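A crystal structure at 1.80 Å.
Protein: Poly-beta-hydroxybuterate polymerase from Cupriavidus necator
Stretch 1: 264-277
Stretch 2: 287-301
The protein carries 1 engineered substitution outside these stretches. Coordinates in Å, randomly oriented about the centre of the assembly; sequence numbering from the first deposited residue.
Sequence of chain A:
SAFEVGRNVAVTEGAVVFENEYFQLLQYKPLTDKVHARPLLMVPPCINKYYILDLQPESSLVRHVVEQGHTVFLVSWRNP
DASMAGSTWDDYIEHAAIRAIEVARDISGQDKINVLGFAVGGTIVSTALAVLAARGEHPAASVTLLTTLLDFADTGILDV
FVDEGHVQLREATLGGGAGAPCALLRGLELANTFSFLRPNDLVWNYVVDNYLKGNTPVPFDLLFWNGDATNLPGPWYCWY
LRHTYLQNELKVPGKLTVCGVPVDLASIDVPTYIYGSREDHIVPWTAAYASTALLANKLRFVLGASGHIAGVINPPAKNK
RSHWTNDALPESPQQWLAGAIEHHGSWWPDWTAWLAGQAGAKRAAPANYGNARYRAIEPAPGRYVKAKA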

# COMPACT_ATOMS: atom_id res chain seq x y z
N ASP A 264 -8.65 17.08 26.56
CA ASP A 264 -7.67 16.02 26.78
C ASP A 264 -8.45 14.71 26.83
O ASP A 264 -9.13 14.43 27.82
CB ASP A 264 -6.90 16.25 28.08
CG ASP A 264 -5.85 15.16 28.37
OD1 ASP A 264 -5.81 14.13 27.66
OD2 ASP A 264 -5.09 15.34 29.33
N LEU A 265 -8.37 13.92 25.75
CA LEU A 265 -9.16 12.69 25.69
C LEU A 265 -8.78 11.71 26.79
O LEU A 265 -9.60 10.85 27.15
CB LEU A 265 -9.01 12.02 24.33
CG LEU A 265 -9.54 12.76 23.10
CD1 LEU A 265 -9.10 12.06 21.82
CD2 LEU A 265 -11.06 12.89 23.13
N ALA A 266 -7.57 11.81 27.34
CA ALA A 266 -7.21 10.93 28.44
C ALA A 266 -8.01 11.23 29.70
O ALA A 266 -8.05 10.38 30.60
CB ALA A 266 -5.71 11.02 28.75
N SER A 267 -8.64 12.40 29.79
CA SER A 267 -9.39 12.75 30.99
C SER A 267 -10.75 12.06 31.07
O SER A 267 -11.38 12.09 32.13
CB SER A 267 -9.58 14.28 31.08
OG SER A 267 -10.46 14.74 30.06
N ILE A 268 -11.20 11.42 29.99
CA ILE A 268 -12.47 10.69 30.03
C ILE A 268 -12.40 9.58 31.08
O ILE A 268 -13.30 9.44 31.92
CB ILE A 268 -12.81 10.13 28.64
CG1 ILE A 268 -12.99 11.29 27.64
CG2 ILE A 268 -14.08 9.27 28.71
CD1 ILE A 268 -13.12 10.84 26.21
N ASP A 269 -11.36 8.76 31.01
CA ASP A 269 -10.93 7.87 32.10
C ASP A 269 -12.06 6.99 32.63
O ASP A 269 -12.37 6.97 33.82
CB ASP A 269 -10.28 8.68 33.23
CG ASP A 269 -9.62 7.80 34.26
OD1 ASP A 269 -9.30 6.64 33.91
OD2 ASP A 269 -9.42 8.26 35.41
N VAL A 270 -12.67 6.24 31.72
CA VAL A 270 -13.62 5.20 32.11
C VAL A 270 -13.37 3.97 31.25
O VAL A 270 -12.75 4.06 30.18
CB VAL A 270 -15.09 5.66 31.96
CG1 VAL A 270 -15.37 6.92 32.79
CG2 VAL A 270 -15.43 5.86 30.49
N PRO A 271 -13.83 2.80 31.70
CA PRO A 271 -13.71 1.61 30.85
C PRO A 271 -14.29 1.86 29.47
O PRO A 271 -15.38 2.42 29.32
CB PRO A 271 -14.51 0.56 31.62
CG PRO A 271 -14.37 0.98 33.04
CD PRO A 271 -14.40 2.48 33.02
N THR A 272 -13.53 1.48 28.43
CA THR A 272 -13.88 1.87 27.07
C THR A 272 -13.73 0.68 26.13
O THR A 272 -12.67 0.04 26.10
CB THR A 272 -13.00 3.02 26.58
OG1 THR A 272 -13.16 4.14 27.46
CG2 THR A 272 -13.38 3.42 25.15
N TYR A 273 -14.79 0.40 25.37
CA TYR A 273 -14.82 -0.65 24.35
C TYR A 273 -14.65 0.00 22.98
O TYR A 273 -15.45 0.87 22.61
CB TYR A 273 -16.14 -1.41 24.41
CG TYR A 273 -16.26 -2.69 23.60
CD1 TYR A 273 -16.60 -2.66 22.24
CD2 TYR A 273 -16.13 -3.92 24.22
CE1 TYR A 273 -16.75 -3.85 21.50
CE2 TYR A 273 -16.28 -5.10 23.50
CZ TYR A 273 -16.60 -5.06 22.15
OH TYR A 273 -16.75 -6.25 21.46
N ILE A 274 -13.62 -0.41 22.25
CA ILE A 274 -13.22 0.23 21.00
C ILE A 274 -13.36 -0.80 19.88
O ILE A 274 -12.73 -1.86 19.94
CB ILE A 274 -11.78 0.76 21.06
CG1 ILE A 274 -11.60 1.67 22.28
CG2 ILE A 274 -11.46 1.53 19.77
CD1 ILE A 274 -10.13 1.92 22.68
N TYR A 275 -14.18 -0.48 18.88
CA TYR A 275 -14.52 -1.42 17.83
C TYR A 275 -14.12 -0.85 16.47
O TYR A 275 -14.33 0.34 16.20
CB TYR A 275 -16.04 -1.78 17.81
CG TYR A 275 -16.35 -2.54 16.56
CD1 TYR A 275 -16.14 -3.92 16.50
CD2 TYR A 275 -16.76 -1.88 15.40
CE1 TYR A 275 -16.35 -4.61 15.33
CE2 TYR A 275 -16.97 -2.58 14.23
CZ TYR A 275 -16.75 -3.93 14.20
OH TYR A 275 -16.94 -4.60 13.02
N GLY A 276 -13.58 -1.69 15.60
CA GLY A 276 -13.39 -1.32 14.21
C GLY A 276 -13.62 -2.52 13.31
O GLY A 276 -13.64 -3.66 13.77
N SER A 277 -13.80 -2.25 12.02
CA SER A 277 -14.03 -3.29 11.02
C SER A 277 -12.83 -3.41 10.08
O SER A 277 -12.28 -2.40 9.62
CB SER A 277 -15.30 -3.01 10.21
OG SER A 277 -16.46 -3.03 11.04
N ALA A 287 -6.78 3.03 12.29
CA ALA A 287 -7.05 4.37 12.82
C ALA A 287 -7.92 4.29 14.07
O ALA A 287 -7.66 4.98 15.05
CB ALA A 287 -7.72 5.24 11.75
N ALA A 288 -8.96 3.44 14.04
CA ALA A 288 -9.70 3.17 15.26
C ALA A 288 -8.79 2.64 16.35
O ALA A 288 -8.88 3.06 17.51
CB ALA A 288 -10.83 2.17 14.99
N TYR A 289 -7.88 1.72 15.99
CA TYR A 289 -6.99 1.13 16.99
C TYR A 289 -6.11 2.18 17.65
O TYR A 289 -5.75 2.05 18.82
CB TYR A 289 -6.11 0.05 16.35
CG TYR A 289 -5.25 -0.68 17.36
CD1 TYR A 289 -5.78 -1.72 18.11
CD2 TYR A 289 -3.92 -0.33 17.56
CE1 TYR A 289 -5.02 -2.39 19.03
CE2 TYR A 289 -3.14 -1.00 18.50
CZ TYR A 289 -3.71 -2.04 19.23
OH TYR A 289 -2.97 -2.72 20.16
N ALA A 290 -5.75 3.23 16.90
CA ALA A 290 -4.93 4.30 17.44
C ALA A 290 -5.57 4.97 18.65
O ALA A 290 -4.86 5.62 19.43
CB ALA A 290 -4.64 5.33 16.35
N SER A 291 -6.89 4.84 18.84
CA SER A 291 -7.50 5.35 20.07
C SER A 291 -6.92 4.70 21.32
O SER A 291 -6.98 5.30 22.39
CB SER A 291 -9.02 5.15 20.05
OG SER A 291 -9.61 5.86 18.97
N THR A 292 -6.36 3.48 21.21
CA THR A 292 -5.83 2.83 22.40
C THR A 292 -4.61 3.55 22.96
O THR A 292 -4.23 3.30 24.11
CB THR A 292 -5.44 1.37 22.13
OG1 THR A 292 -4.44 1.31 21.11
CG2 THR A 292 -6.66 0.55 21.70
N ALA A 293 -3.98 4.42 22.18
CA ALA A 293 -2.84 5.18 22.65
C ALA A 293 -3.23 6.46 23.36
O ALA A 293 -2.37 7.12 23.94
CB ALA A 293 -1.91 5.52 21.48
N LEU A 294 -4.52 6.83 23.32
CA LEU A 294 -5.01 8.12 23.80
C LEU A 294 -5.80 8.04 25.09
O LEU A 294 -5.81 9.00 25.86
CB LEU A 294 -5.92 8.76 22.75
CG LEU A 294 -5.38 8.86 21.33
CD1 LEU A 294 -6.44 9.47 20.40
CD2 LEU A 294 -4.11 9.70 21.36
N LEU A 295 -6.48 6.92 25.34
CA LEU A 295 -7.52 6.83 26.34
C LEU A 295 -7.01 6.14 27.60
O LEU A 295 -6.30 5.14 27.52
CB LEU A 295 -8.73 6.06 25.79
CG LEU A 295 -9.36 6.72 24.56
CD1 LEU A 295 -10.43 5.81 23.97
CD2 LEU A 295 -9.95 8.08 24.93
N ALA A 296 -7.39 6.68 28.75
CA ALA A 296 -7.04 6.10 30.03
C ALA A 296 -8.06 5.03 30.43
O ALA A 296 -9.10 4.87 29.79
CB ALA A 296 -6.95 7.18 31.11
N ASN A 297 -7.73 4.30 31.50
CA ASN A 297 -8.56 3.26 32.09
C ASN A 297 -8.54 1.97 31.26
O ASN A 297 -7.70 1.81 30.37
CB ASN A 297 -9.99 3.77 32.31
CG ASN A 297 -10.62 3.22 33.58
OD1 ASN A 297 -11.01 2.06 33.65
ND2 ASN A 297 -10.73 4.07 34.60
N LYS A 298 -9.44 1.04 31.56
CA LYS A 298 -9.36 -0.31 31.01
C LYS A 298 -9.98 -0.36 29.62
O LYS A 298 -11.19 -0.14 29.46
CB LYS A 298 -10.06 -1.30 31.94
CG LYS A 298 -9.84 -2.75 31.57
N LEU A 299 -9.15 -0.64 28.61
CA LEU A 299 -9.59 -0.61 27.23
C LEU A 299 -9.71 -2.03 26.70
O LEU A 299 -8.96 -2.92 27.09
CB LEU A 299 -8.60 0.17 26.35
CG LEU A 299 -8.16 1.52 26.89
CD1 LEU A 299 -7.20 2.20 25.90
CD2 LEU A 299 -9.39 2.39 27.15
N ARG A 300 -10.67 -2.22 25.81
CA ARG A 300 -10.83 -3.45 25.04
C ARG A 300 -10.92 -3.07 23.58
O ARG A 300 -11.67 -2.14 23.24
CB ARG A 300 -12.07 -4.23 25.48
CG ARG A 300 -12.32 -5.51 24.68
CD ARG A 300 -13.28 -6.43 25.44
NE ARG A 300 -13.49 -7.72 24.77
CZ ARG A 300 -12.64 -8.74 24.82
NH1 ARG A 300 -11.50 -8.63 25.50
NH2 ARG A 300 -12.92 -9.87 24.19
N PHE A 301 -10.15 -3.73 22.72
CA PHE A 301 -10.26 -3.50 21.28
C PHE A 301 -10.73 -4.78 20.60
O PHE A 301 -10.19 -5.86 20.87
CB PHE A 301 -8.95 -3.04 20.65
CG PHE A 301 -9.10 -2.66 19.21
CD1 PHE A 301 -9.48 -1.36 18.87
CD2 PHE A 301 -8.92 -3.59 18.20
CE1 PHE A 301 -9.66 -1.01 17.54
CE2 PHE A 301 -9.09 -3.25 16.87
CZ PHE A 301 -9.46 -1.95 16.54
O HOH W 1 -9.64 8.53 28.55
O HOH W 2 -11.30 6.22 28.68

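How does the first turn of stretch 1 meet its partner? The short 3-10 segment presents L265 toward the second stretch, where its CD1 lies 4.0 Å from CD1 of L294 and its CB 4.1 Å from CD2 of L295. These branched aliphatic side chains suit one another, packing through carbon alone. At A266 the backbones come close: its CA is 3.5 Å from O of L294, and its O is 3.4 Å from CB of A296. I268 adds a looser contact, CD1 to CD2 of L295 at 4.4 Å.

What joins the two stretches between the 3-10 segment and the sheet? Water 1 donates to O of L265 (2.7 Å) and accepts from N of D269 (3.0 Å) and N of A296 (2.9 Å), serving three backbone groups that do not pair directly. Water 2 donates to both O of V270 (3.0 Å) and O of A296 (2.8 Å), bridging two carbonyls that could not bond to each other. Nearer the solvent, ND2 of N297 donates to OD1 of D269 at 3.0 Å; an amide beside a carboxylate makes a natural donor and acceptor pair. The OD1 of N297 is occupied too, accepting from its own neighbour, N of K298, at 2.8 Å.

How does the sheet begin and hold? P271 has no amide hydrogen to give, but its CA approaches O of K298 at 3.4 Å in a CA-H...O contact. That same carbonyl accepts from N of T272 at 3.0 Å. The parallel ladder then alternates: N of R300 donates to O of T272 (3.0 Å), and N of I274 donates to O of R300 (2.8 Å). T272, whose OG1 is turned back to O of V270 at 2.8 Å, packs its CB 3.7 Å from CD2 of L299. On the other face Y273 and R300 lie side by side, CE2 to CD at 3.8 Å, while the guanidinium finds its hydrogen bonds elsewhere in the structure.

Which residue buries most, and what closes the contact? I274 loses 134 Å² to the other stretch, more than any other residue. It shares a face with T272, L299 and F301. Its CD1 reaches CG2 of T292 (3.9 Å), CD1 of L295 (4.1 Å) and CB of L299 (4.3 Å), while its CG2 meets CD1 of F301 at 3.6 Å. At G276 the helix comes near, with CB of A288 4.4 Å from the glycine CA; a CB placed ideally on G276 would fall 3.3 Å from that methyl, a tight fit.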